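Local coordinates for tubulin-specific chaperone (Trypanosoma brucei, PDB 4B6W), which is the ubiquitin-like domain of tubulin-binding cofactor B, a chaperone that probably binds alpha-tubulin and microtubule plus ends, at residues S6-H9 and M14-P17; I30-F35 and T40-M45; Q25-I30 and M45-I50. One frame throughout, in Å; residues are numbered along the deposited sequence.

Contact 1: residues S6-H9 and M14-P17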
ATOM      1  N   SER A   6       7.060   1.860  -3.693  1.00 25.30           N
ATOM      2  CA  SER A   6       7.290   2.847  -2.642  1.00 26.29           C
ATOM      3  C   SER A   6       6.010   3.101  -1.846  1.00 25.38           C
ATOM      4  O   SER A   6       4.931   2.754  -2.260  1.00 25.27           O
ATOM      5  CB  SER A   6       7.893   4.151  -3.191  1.00 27.87           C
ATOM      6  OG  SER A   6       7.217   4.583  -4.340  1.00 28.56           O
ATOM      7  N   LEU A   7       6.142   3.688  -0.671  1.00 26.57           N
ATOM      8  CA  LEU A   7       4.984   3.946   0.165  1.00 26.55           C
ATOM      9  C   LEU A   7       4.939   5.422   0.428  1.00 27.93           C
ATOM     10  O   LEU A   7       5.975   6.038   0.767  1.00 28.77           O
ATOM     11  CB  LEU A   7       5.069   3.222   1.494  1.00 26.69           C
ATOM     12  CG  LEU A   7       5.199   1.713   1.549  1.00 26.27           C
ATOM     13  CD1 LEU A   7       5.382   1.265   3.013  1.00 26.76           C
ATOM     14  CD2 LEU A   7       3.985   1.068   0.933  1.00 25.68           C
ATOM     15  N   THR A   8       3.731   5.960   0.272  1.00 27.22           N
ATOM     16  CA  THR A   8       3.395   7.317   0.627  1.00 28.53           C
ATOM     17  C   THR A   8       2.247   7.267   1.657  1.00 28.12           C
ATOM     18  O   THR A   8       1.636   6.229   1.857  1.00 27.78           O
ATOM     19  CB  THR A   8       2.976   8.119  -0.611  1.00 28.81           C
ATOM     20  OG1 THR A   8       1.840   7.481  -1.223  1.00 28.29           O
ATOM     21  CG2 THR A   8       4.117   8.197  -1.624  1.00 29.87           C
ATOM     22  N   HIS A   9       1.967   8.402   2.291  1.00 28.85           N
ATOM     23  CA  HIS A   9       1.016   8.459   3.394  1.00 29.17           C
ATOM     24  C   HIS A   9       0.183   9.722   3.315  1.00 28.37           C
ATOM     25  O   HIS A   9       0.737  10.788   3.305  1.00 28.84           O
ATOM     26  CB  HIS A   9       1.782   8.442   4.730  1.00 31.19           C
ATOM     27  CG  HIS A   9       0.887   8.304   5.922  1.00 33.74           C
ATOM     28  ND1 HIS A   9       0.962   9.145   7.015  1.00 36.60           N
ATOM     29  CD2 HIS A   9      -0.118   7.431   6.185  1.00 33.35           C
ATOM     30  CE1 HIS A   9       0.040   8.788   7.896  1.00 37.76           C
ATOM     31  NE2 HIS A   9      -0.640   7.763   7.408  1.00 35.34           N
HETATM   32  N   MSE A  14       6.143  11.764   5.166  0.60 46.36           N
HETATM   33  CA  MSE A  14       6.876  10.503   5.198  0.60 47.27           C
HETATM   34  C   MSE A  14       6.618   9.720   3.903  0.60 43.75           C
HETATM   35  O   MSE A  14       5.495   9.597   3.432  0.60 41.79           O
HETATM   36  CB  MSE A  14       6.482   9.616   6.412  0.60 49.22           C
HETATM   37  CG  MSE A  14       6.592  10.227   7.834  0.60 53.99           C
HETATM   38 SE   MSE A  14       6.150   8.956   9.318  0.60 60.30          SE
HETATM   39  CE  MSE A  14       4.178   9.044   9.262  0.60 55.73           C
ATOM     40  N   ARG A  15       8.009   9.274   3.076  0.70 45.92           N
ATOM     41  CA  ARG A  15       7.893   8.362   1.973  0.70 43.13           C
ATOM     42  C   ARG A  15       8.839   7.221   2.274  0.70 41.29           C
ATOM     43  O   ARG A  15       9.933   7.448   2.787  0.70 45.00           O
ATOM     44  CB  ARG A  15       8.300   9.110   0.722  0.70 45.64           C
ATOM     45  CG  ARG A  15       8.353   8.273  -0.515  0.70 47.08           C
ATOM     46  CD  ARG A  15       8.505   9.157  -1.750  0.70 48.98           C
ATOM     47  NE  ARG A  15       9.083   8.385  -2.837  0.70 49.45           N
ATOM     48  CZ  ARG A  15      10.383   8.233  -3.045  0.70 51.79           C
ATOM     49  NH1 ARG A  15      11.274   8.831  -2.257  0.70 54.18           N
ATOM     50  NH2 ARG A  15      10.792   7.488  -4.064  0.70 53.93           N
ATOM     51  N   VAL A  16       8.427   5.995   1.990  1.00 37.45           N
ATOM     52  CA  VAL A  16       9.366   4.860   2.031  1.00 36.07           C
ATOM     53  C   VAL A  16       9.719   4.474   0.577  1.00 35.06           C
ATOM     54  O   VAL A  16       8.878   3.979  -0.159  1.00 30.54           O
ATOM     55  CB  VAL A  16       8.781   3.663   2.796  1.00 34.75           C
ATOM     56  CG1 VAL A  16       9.807   2.505   2.879  1.00 34.43           C
ATOM     57  CG2 VAL A  16       8.309   4.105   4.187  1.00 34.03           C
ATOM     58  N   PRO A  17      10.974   4.716   0.155  1.00 37.92           N
ATOM     59  CA  PRO A  17      11.284   4.670  -1.280  1.00 39.39           C
ATOM     60  C   PRO A  17      11.353   3.304  -1.927  1.00 40.14           C
ATOM     61  O   PRO A  17      11.123   3.214  -3.144  1.00 41.41           O
ATOM     62  CB  PRO A  17      12.651   5.332  -1.365  1.00 41.86           C
ATOM     63  CG  PRO A  17      12.807   6.046  -0.040  1.00 42.69           C
ATOM     64  CD  PRO A  17      12.127   5.181   0.925  1.00 40.12           C
TER
HETATM   65  O   HOH W   1       3.583  10.709   2.144  1.00 29.01           O
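In the N-terminal beta hairpin of the ubiquitin-like fold, Leu7 and Val16 form an antiparallel hydrogen-bonded pair between strands that run at 175° to each other. The two backbone bonds are reciprocal: Leu7 N donates to Val16 O at 2.8 Å, and Val16 N returns a bond to Leu7 O at 2.7 Å. Leu7 O also receives a CA-H...O contact from Arg15 CA (3.2 Å). Their side chains leave the same face of the sheet and run alongside, Leu7 CB 4.0 Å from Val16 CB. Toward the turn the strands spread, and a water spans the opening, accepting from His9 N at 2.8 Å and lying 2.6 Å from Met14 O. Beside it, in one of two conformers of the selenomethionine Met14, CE comes 3.9 Å from His9 ND1, a touch that remains tentative. The two nitrogens of the His9 ring bond elsewhere, ND1 to Ser12 OG in the turn and NE2 probably to Thr40 OG1. Leu7 and Val16 face the loop after helix 27-35, where both touch Phe38, while His9 stacks on that ring. On its other side, strand 2-9 pairs with strand 77-82 through backbone bonds from Ser6 and Thr8.

Contact 2: residues I30-F35 and T40-M45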
ATOM      1  N   ILE A  30       0.112  -6.813   4.215  1.00 27.85           N
ATOM      2  CA  ILE A  30       0.871  -5.632   3.779  1.00 26.07           C
ATOM      3  C   ILE A  30       0.633  -4.441   4.710  1.00 26.52           C
ATOM      4  O   ILE A  30       1.585  -3.742   5.071  1.00 25.90           O
ATOM      5  CB  ILE A  30       0.545  -5.245   2.312  1.00 24.64           C
ATOM      6  CG1 ILE A  30       1.059  -6.319   1.355  1.00 24.09           C
ATOM      7  CG2 ILE A  30       1.124  -3.874   1.932  1.00 23.65           C
ATOM      8  CD1 ILE A  30       0.498  -6.165  -0.037  1.00 23.48           C
ATOM      9  N   LYS A  31      -0.614  -4.235   5.114  1.00 27.44           N
ATOM     10  CA  LYS A  31      -0.956  -3.172   6.071  1.00 28.51           C
ATOM     11  C   LYS A  31      -0.209  -3.325   7.414  1.00 30.20           C
ATOM     12  O   LYS A  31       0.116  -2.329   8.081  1.00 30.13           O
ATOM     13  CB  LYS A  31      -2.464  -3.163   6.340  1.00 29.89           C
ATOM     14  CG  LYS A  31      -3.321  -2.703   5.169  1.00 29.76           C
ATOM     15  CD  LYS A  31      -4.816  -2.569   5.521  1.00 31.73           C
ATOM     16  CE  LYS A  31      -5.628  -2.187   4.256  1.00 31.24           C
ATOM     17  NZ  LYS A  31      -7.099  -1.911   4.510  1.00 32.91           N
ATOM     18  N   GLU A  32       0.010  -4.580   7.818  1.00 31.21           N
ATOM     19  CA  GLU A  32       0.742  -4.881   9.039  1.00 33.28           C
ATOM     20  C   GLU A  32       2.147  -4.344   8.951  1.00 31.61           C
ATOM     21  O   GLU A  32       2.613  -3.664   9.856  1.00 32.69           O
ATOM     22  CB  GLU A  32       0.830  -6.387   9.277  1.00 35.19           C
ATOM     23  CG  GLU A  32      -0.449  -6.983   9.818  1.00 38.16           C
ATOM     24  CD  GLU A  32      -0.822  -6.392  11.156  1.00 41.07           C
ATOM     25  OE1 GLU A  32       0.062  -6.397  12.053  1.00 43.63           O
ATOM     26  OE2 GLU A  32      -1.987  -5.936  11.293  1.00 42.05           O
ATOM     27  N   ASN A  33       2.816  -4.699   7.869  1.00 29.38           N
ATOM     28  CA  ASN A  33       4.149  -4.208   7.566  1.00 28.71           C
ATOM     29  C   ASN A  33       4.233  -2.699   7.417  1.00 27.70           C
ATOM     30  O   ASN A  33       5.135  -2.068   7.962  1.00 28.51           O
ATOM     31  CB  ASN A  33       4.668  -4.841   6.290  1.00 27.38           C
ATOM     32  CG  ASN A  33       6.079  -4.477   6.036  1.00 27.21           C
ATOM     33  OD1 ASN A  33       6.377  -3.676   5.135  1.00 26.71           O
ATOM     34  ND2 ASN A  33       6.971  -4.994   6.869  1.00 27.57           N
ATOM     35  N   VAL A  34       3.266  -2.133   6.712  1.00 27.27           N
ATOM     36  CA  VAL A  34       3.128  -0.681   6.553  1.00 27.47           C
ATOM     37  C   VAL A  34       3.075   0.049   7.900  1.00 29.22           C
ATOM     38  O   VAL A  34       3.633   1.130   8.046  1.00 29.53           O
ATOM     39  CB  VAL A  34       1.910  -0.320   5.670  1.00 26.86           C
ATOM     40  CG1 VAL A  34       1.678   1.178   5.657  1.00 27.96           C
ATOM     41  CG2 VAL A  34       2.140  -0.796   4.254  1.00 25.77           C
ATOM     42  N   PHE A  35       2.434  -0.569   8.893  1.00 31.20           N
ATOM     43  CA  PHE A  35       2.365  -0.017  10.259  1.00 33.31           C
ATOM     44  C   PHE A  35       3.742   0.237  10.864  1.00 33.87           C
ATOM     45  O   PHE A  35       3.915   1.164  11.645  1.00 35.05           O
ATOM     46  CB  PHE A  35       1.565  -0.962  11.166  1.00 35.33           C
ATOM     47  CG  PHE A  35       1.472  -0.509  12.604  1.00 37.99           C
ATOM     48  CD1 PHE A  35       2.480  -0.829  13.517  1.00 39.75           C
ATOM     49  CD2 PHE A  35       0.383   0.219  13.039  1.00 39.44           C
ATOM     50  CE1 PHE A  35       2.410  -0.421  14.862  1.00 42.87           C
ATOM     51  CE2 PHE A  35       0.284   0.633  14.384  1.00 42.92           C
ATOM     52  CZ  PHE A  35       1.307   0.306  15.302  1.00 44.47           C
ATOM     53  N   THR A  40      -0.292   4.181  11.502  1.00 44.76           N
ATOM     54  CA  THR A  40      -1.759   4.212  11.475  1.00 44.89           C
ATOM     55  C   THR A  40      -2.177   2.797  11.816  1.00 44.00           C
ATOM     56  O   THR A  40      -1.638   1.868  11.216  1.00 42.17           O
ATOM     57  CB  THR A  40      -2.330   4.508  10.041  1.00 43.25           C
ATOM     58  OG1 THR A  40      -1.800   5.737   9.541  1.00 43.38           O
ATOM     59  CG2 THR A  40      -3.877   4.607  10.060  1.00 44.67           C
ATOM     60  N   PRO A  41      -3.128   2.613  12.754  1.00 45.46           N
ATOM     61  CA  PRO A  41      -3.663   1.254  12.881  1.00 45.36           C
ATOM     62  C   PRO A  41      -4.219   0.752  11.536  1.00 42.19           C
ATOM     63  O   PRO A  41      -4.888   1.491  10.844  1.00 40.76           O
ATOM     64  CB  PRO A  41      -4.788   1.389  13.910  1.00 48.74           C
ATOM     65  CG  PRO A  41      -4.541   2.676  14.607  1.00 50.98           C
ATOM     66  CD  PRO A  41      -3.823   3.569  13.636  1.00 48.31           C
ATOM     67  N   PRO A  42      -3.920  -0.496  11.170  1.00 41.34           N
ATOM     68  CA  PRO A  42      -4.369  -1.072   9.904  1.00 39.83           C
ATOM     69  C   PRO A  42      -5.887  -1.065   9.673  1.00 41.14           C
ATOM     70  O   PRO A  42      -6.331  -1.049   8.522  1.00 38.70           O
ATOM     71  CB  PRO A  42      -3.840  -2.504   9.982  1.00 40.01           C
ATOM     72  CG  PRO A  42      -2.628  -2.379  10.839  1.00 40.36           C
ATOM     73  CD  PRO A  42      -3.015  -1.416  11.887  1.00 42.13           C
ATOM     74  N   GLU A  43      -6.652  -1.091  10.756  0.60 44.22           N
ATOM     75  CA  GLU A  43      -8.103  -0.976  10.671  0.60 46.42           C
ATOM     76  C   GLU A  43      -8.525   0.412  10.139  0.60 46.26           C
ATOM     77  O   GLU A  43      -9.654   0.582   9.684  0.60 47.74           O
ATOM     78  CB  GLU A  43      -8.749  -1.289  12.032  0.60 50.51           C
ATOM     79  CG  GLU A  43      -8.169  -0.529  13.250  0.60 52.20           C
ATOM     80  CD  GLU A  43      -6.988  -1.234  13.952  0.60 52.16           C
ATOM     81  OE1 GLU A  43      -6.143  -1.877  13.280  0.60 48.89           O
ATOM     82  OE2 GLU A  43      -6.904  -1.115  15.197  0.60 55.07           O
ATOM     83  N   TYR A  44      -7.615   1.386  10.184  1.00 44.55           N
ATOM     84  CA  TYR A  44      -7.880   2.747   9.709  1.00 44.67           C
ATOM     85  C   TYR A  44      -7.054   3.119   8.485  1.00 41.43           C
ATOM     86  O   TYR A  44      -6.790   4.301   8.243  1.00 40.09           O
ATOM     87  CB  TYR A  44      -7.616   3.744  10.840  1.00 47.18           C
ATOM     88  CG  TYR A  44      -8.592   3.605  11.967  1.00 50.98           C
ATOM     89  CD1 TYR A  44      -9.946   3.857  11.773  1.00 53.48           C
ATOM     90  CD2 TYR A  44      -8.170   3.200  13.231  1.00 53.65           C
ATOM     91  CE1 TYR A  44     -10.870   3.707  12.836  1.00 57.96           C
ATOM     92  CE2 TYR A  44      -9.068   3.051  14.281  1.00 57.70           C
ATOM     93  CZ  TYR A  44     -10.409   3.305  14.076  1.00 59.99           C
ATOM     94  OH  TYR A  44     -11.284   3.159  15.137  1.00 67.99           O
HETATM   95  N   MSE A  45      -6.637   2.103   7.729  1.00 40.14           N
HETATM   96  CA  MSE A  45      -5.921   2.290   6.473  1.00 37.60           C
HETATM   97  C   MSE A  45      -6.738   1.769   5.319  1.00 35.37           C
HETATM   98  O   MSE A  45      -7.286   0.652   5.370  1.00 35.13           O
HETATM   99  CB  MSE A  45      -4.643   1.493   6.424  1.00 38.38           C
HETATM  100  CG  MSE A  45      -3.572   1.808   7.399  1.00 42.46           C
HETATM  101 SE   MSE A  45      -2.035   0.584   6.939  1.00 50.63          SE
HETATM  102  CE  MSE A  45      -0.804   1.065   8.425  1.00 46.05           C
TER
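Lys31 NZ donates to the backbone oxygen of Met45 at 2.7 Å and also bonds Asn63 OD1, so two oxygens grip the ammonium group. The bond ties the alpha helix of the ubiquitin-like fold, 27-35, to the start of strand 45-50, across the loop that leads from one to the other. NZ approaches from above the carbonyl plane of Met45, 35° out of it. Lys31 and the selenomethionine Met45 are both extended beyond CG, and the two chains run alongside each other, head to tail, with Lys31 CB 3.8 Å from Met45 SE. The end of Met45 then reaches the helix backbone: CE lies 3.5 Å from Lys31 O and also meets Val34 CG1 at 3.7 Å. Buried between the helix and the sheet, Val34 and Met45 both touch Val80 of strand 77-82 as well.

The turn at Pro41-Glu43, with a 3-10 segment at 42-43, packs on the same side of the helix. Pro42 sets its CB 3.9 Å from Lys31 CB, and Glu32, bent at chi2, turns its carboxylate back to the proline ring, OE2 3.6 Å from Pro42 CG. Phe35 CG stands anti to the backbone N (chi1 178°), which carries the ring out to the loop. There its edge faces the backbone of Thr40 and Pro41, near the ring plane, with Phe35 CD2 3.2 Å from Thr40 O.

Contact 3: residues Q25-I30 and M45-I50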
ATOM      1  N   GLN A  25       1.041 -12.005  -1.238  1.00 28.81           N
ATOM      2  CA  GLN A  25       0.652 -11.446   0.053  1.00 28.26           C
ATOM      3  C   GLN A  25      -0.734 -10.831   0.029  1.00 28.69           C
ATOM      4  O   GLN A  25      -1.113 -10.104  -0.892  1.00 28.27           O
ATOM      5  CB  GLN A  25       1.631 -10.359   0.499  1.00 27.21           C
ATOM      6  CG  GLN A  25       3.048 -10.853   0.807  1.00 27.33           C
ATOM      7  CD  GLN A  25       3.863  -9.821   1.586  1.00 26.66           C
ATOM      8  OE1 GLN A  25       5.054  -9.610   1.320  1.00 27.20           O
ATOM      9  NE2 GLN A  25       3.231  -9.182   2.546  1.00 26.12           N
ATOM     10  N   THR A  26      -1.492 -11.093   1.076  1.00 30.29           N
ATOM     11  CA  THR A  26      -2.801 -10.476   1.225  1.00 30.92           C
ATOM     12  C   THR A  26      -2.568  -9.014   1.523  1.00 29.45           C
ATOM     13  O   THR A  26      -1.560  -8.661   2.148  1.00 28.93           O
ATOM     14  CB  THR A  26      -3.556 -11.079   2.399  1.00 33.06           C
ATOM     15  OG1 THR A  26      -2.773 -10.855   3.588  1.00 32.81           O
ATOM     16  CG2 THR A  26      -3.822 -12.591   2.175  1.00 33.81           C
ATOM     17  N   ILE A  27      -3.490  -8.164   1.094  1.00 29.29           N
ATOM     18  CA  ILE A  27      -3.416  -6.749   1.454  1.00 28.71           C
ATOM     19  C   ILE A  27      -3.393  -6.544   2.959  1.00 29.63           C
ATOM     20  O   ILE A  27      -2.768  -5.621   3.442  1.00 29.31           O
ATOM     21  CB  ILE A  27      -4.581  -5.931   0.839  1.00 28.95           C
ATOM     22  CG1 ILE A  27      -4.493  -5.994  -0.699  1.00 28.52           C
ATOM     23  CG2 ILE A  27      -4.557  -4.512   1.368  1.00 27.17           C
ATOM     24  CD1 ILE A  27      -3.167  -5.483  -1.268  1.00 26.61           C
ATOM     25  N   GLU A  28      -4.051  -7.411   3.710  1.00 32.70           N
ATOM     26  CA  GLU A  28      -4.017  -7.301   5.179  1.00 35.36           C
ATOM     27  C   GLU A  28      -2.617  -7.465   5.765  1.00 33.87           C
ATOM     28  O   GLU A  28      -2.268  -6.809   6.757  1.00 33.84           O
ATOM     29  CB  GLU A  28      -4.876  -8.395   5.786  1.00 39.74           C
ATOM     30  CG  GLU A  28      -4.907  -8.424   7.293  1.00 43.28           C
ATOM     31  CD  GLU A  28      -5.807  -9.539   7.803  1.00 48.53           C
ATOM     32  OE1 GLU A  28      -6.874  -9.757   7.166  1.00 50.96           O
ATOM     33  OE2 GLU A  28      -5.436 -10.202   8.812  1.00 51.14           O
ATOM     34  N   SER A  29      -1.851  -8.399   5.203  1.00 32.25           N
ATOM     35  CA  SER A  29      -0.498  -8.655   5.696  1.00 31.11           C
ATOM     36  C   SER A  29       0.368  -7.441   5.369  1.00 29.45           C
ATOM     37  O   SER A  29       1.205  -7.051   6.170  1.00 29.20           O
ATOM     38  CB  SER A  29       0.079  -9.927   5.074  1.00 31.24           C
ATOM     39  OG  SER A  29       0.397  -9.741   3.704  1.00 29.94           O
ATOM     40  N   ILE A  30       0.112  -6.813   4.215  1.00 27.85           N
ATOM     41  CA  ILE A  30       0.871  -5.632   3.779  1.00 26.07           C
ATOM     42  C   ILE A  30       0.633  -4.441   4.710  1.00 26.52           C
ATOM     43  O   ILE A  30       1.585  -3.742   5.071  1.00 25.90           O
ATOM     44  CB  ILE A  30       0.545  -5.245   2.312  1.00 24.64           C
ATOM     45  CG1 ILE A  30       1.059  -6.319   1.355  1.00 24.09           C
ATOM     46  CG2 ILE A  30       1.124  -3.874   1.932  1.00 23.65           C
ATOM     47  CD1 ILE A  30       0.498  -6.165  -0.037  1.00 23.48           C
HETATM   48  N   MSE A  45      -6.637   2.103   7.729  1.00 40.14           N
HETATM   49  CA  MSE A  45      -5.921   2.290   6.473  1.00 37.60           C
HETATM   50  C   MSE A  45      -6.738   1.769   5.319  1.00 35.37           C
HETATM   51  O   MSE A  45      -7.286   0.652   5.370  1.00 35.13           O
HETATM   52  CB  MSE A  45      -4.643   1.493   6.424  1.00 38.38           C
HETATM   53  CG  MSE A  45      -3.572   1.808   7.399  1.00 42.46           C
HETATM   54 SE   MSE A  45      -2.035   0.584   6.939  1.00 50.63          SE
HETATM   55  CE  MSE A  45      -0.804   1.065   8.425  1.00 46.05           C
ATOM     56  N   GLN A  46      -6.764   2.573   4.260  1.00 32.70           N
ATOM     57  CA  GLN A  46      -7.047   2.089   2.923  1.00 30.93           C
ATOM     58  C   GLN A  46      -5.763   2.199   2.131  1.00 28.39           C
ATOM     59  O   GLN A  46      -5.029   3.156   2.297  1.00 27.66           O
ATOM     60  CB  GLN A  46      -8.135   2.929   2.277  1.00 31.41           C
ATOM     61  CG  GLN A  46      -9.473   2.721   2.921  1.00 33.44           C
ATOM     62  CD  GLN A  46     -10.627   3.432   2.225  1.00 34.57           C
ATOM     63  OE1 GLN A  46     -11.745   3.392   2.729  1.00 37.61           O
ATOM     64  NE2 GLN A  46     -10.369   4.097   1.100  1.00 32.45           N
ATOM     65  N   LEU A  47      -5.488   1.191   1.300  1.00 27.37           N
ATOM     66  CA  LEU A  47      -4.349   1.182   0.362  1.00 25.14           C
ATOM     67  C   LEU A  47      -4.814   1.490  -1.086  1.00 24.93           C
ATOM     68  O   LEU A  47      -5.622   0.770  -1.661  1.00 26.02           O
ATOM     69  CB  LEU A  47      -3.587  -0.159   0.431  1.00 24.22           C
ATOM     70  CG  LEU A  47      -2.905  -0.597   1.773  1.00 24.29           C
ATOM     71  CD1 LEU A  47      -2.106  -1.897   1.573  1.00 22.78           C
ATOM     72  CD2 LEU A  47      -2.014   0.483   2.460  1.00 22.69           C
ATOM     73  N   GLN A  48      -4.311   2.601  -1.627  1.00 24.25           N
ATOM     74  CA  GLN A  48      -4.528   3.032  -3.003  1.00 23.98           C
ATOM     75  C   GLN A  48      -3.311   2.580  -3.843  1.00 23.02           C
ATOM     76  O   GLN A  48      -2.184   2.877  -3.477  1.00 22.41           O
ATOM     77  CB  GLN A  48      -4.632   4.578  -3.024  1.00 24.19           C
ATOM     78  CG  GLN A  48      -4.859   5.191  -4.408  1.00 24.48           C
ATOM     79  CD  GLN A  48      -4.810   6.695  -4.398  1.00 25.07           C
ATOM     80  OE1 GLN A  48      -4.607   7.326  -3.362  1.00 25.20           O
ATOM     81  NE2 GLN A  48      -4.977   7.288  -5.571  1.00 26.05           N
ATOM     82  N   LEU A  49      -3.527   1.880  -4.949  1.00 22.91           N
ATOM     83  CA  LEU A  49      -2.419   1.423  -5.789  1.00 22.40           C
ATOM     84  C   LEU A  49      -2.359   2.405  -6.945  1.00 23.46           C
ATOM     85  O   LEU A  49      -3.354   2.616  -7.652  1.00 23.84           O
ATOM     86  CB  LEU A  49      -2.618  -0.022  -6.298  1.00 22.72           C
ATOM     87  CG  LEU A  49      -1.431  -0.652  -7.065  1.00 22.54           C
ATOM     88  CD1 LEU A  49      -0.190  -0.763  -6.184  1.00 20.99           C
ATOM     89  CD2 LEU A  49      -1.792  -2.005  -7.740  1.00 23.23           C
ATOM     90  N   ILE A  50      -1.198   3.056  -7.079  1.00 23.89           N
ATOM     91  CA  ILE A  50      -0.942   4.004  -8.142  1.00 25.12           C
ATOM     92  C   ILE A  50       0.159   3.418  -9.013  1.00 26.30           C
ATOM     93  O   ILE A  50       1.137   2.912  -8.518  1.00 25.91           O
ATOM     94  CB  ILE A  50      -0.504   5.366  -7.575  1.00 24.93           C
ATOM     95  CG1 ILE A  50      -1.534   5.894  -6.553  1.00 25.01           C
ATOM     96  CG2 ILE A  50      -0.317   6.402  -8.709  1.00 26.01           C
ATOM     97  CD1 ILE A  50      -0.959   6.905  -5.515  1.00 23.42           C
TER
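Leu47 CD1 meets two methyl groups of the helix, Ile27 CG2 at 3.6 Å and Ile30 CG2 at 3.8 Å. This is helix-on-sheet packing in the buried core of the ubiquitin-like fold, where the first turn of helix 27-35 lies over strand 45-50; the contact is wholly apolar and has no hydrogen bond across it. With CG2 turned opposite the backbone N in both isoleucines, the two methyls, three residues apart on the helix, converge on one branch of the leucine. Leu47 and Ile27 overlap head to tail, whereas Ile30 comes in at a slant.

Around this first shell, Leu47 also touches Ile78 and Val80 of strand 77-82, and Met61 packs against both Ile27 and Leu47. Gln46 pairs by backbone bonding with Val81 of the adjacent strand 77-82, and Leu47 bonds the backbone of Met61.

Further out, the start of the helix is fixed by its cap. Thr26 occupies the N-cap position, and its OG1 accepts from Ser29 N at 3.1 Å. Thr26 O takes bonds from Ile30 N and from the Ser29 hydroxyl. Gln25 OE1 accepts from Gly22 N, linking the cap to the end of strand 15-22, while Gln25 NE2 donates to Ser29 OG at 3.1 Å, the oxygen only 7° out of the amide plane.

How the contacts relate
From the N terminus, contact 1 closes first, joining strands 2-9 and 15-22 into a hairpin before helix 27-35 begins. Contact 3 then opens just before that helix, at Gln25, and closes on strand 45-50. Contact 2 is nested inside this larger loop, bringing the second half of the helix against the chain that leads into the same strand. Contacts 2 and 3 share Ile30 and Met45 and touch through Lys31 CG and Leu47 CD1. Contact 1 meets contact 2 where Leu7 packs on Val34 and the His9 ring reaches Thr40. Contacts 1 and 3 do not touch, but both reach the same sheet, on opposite sides of strand 77-82.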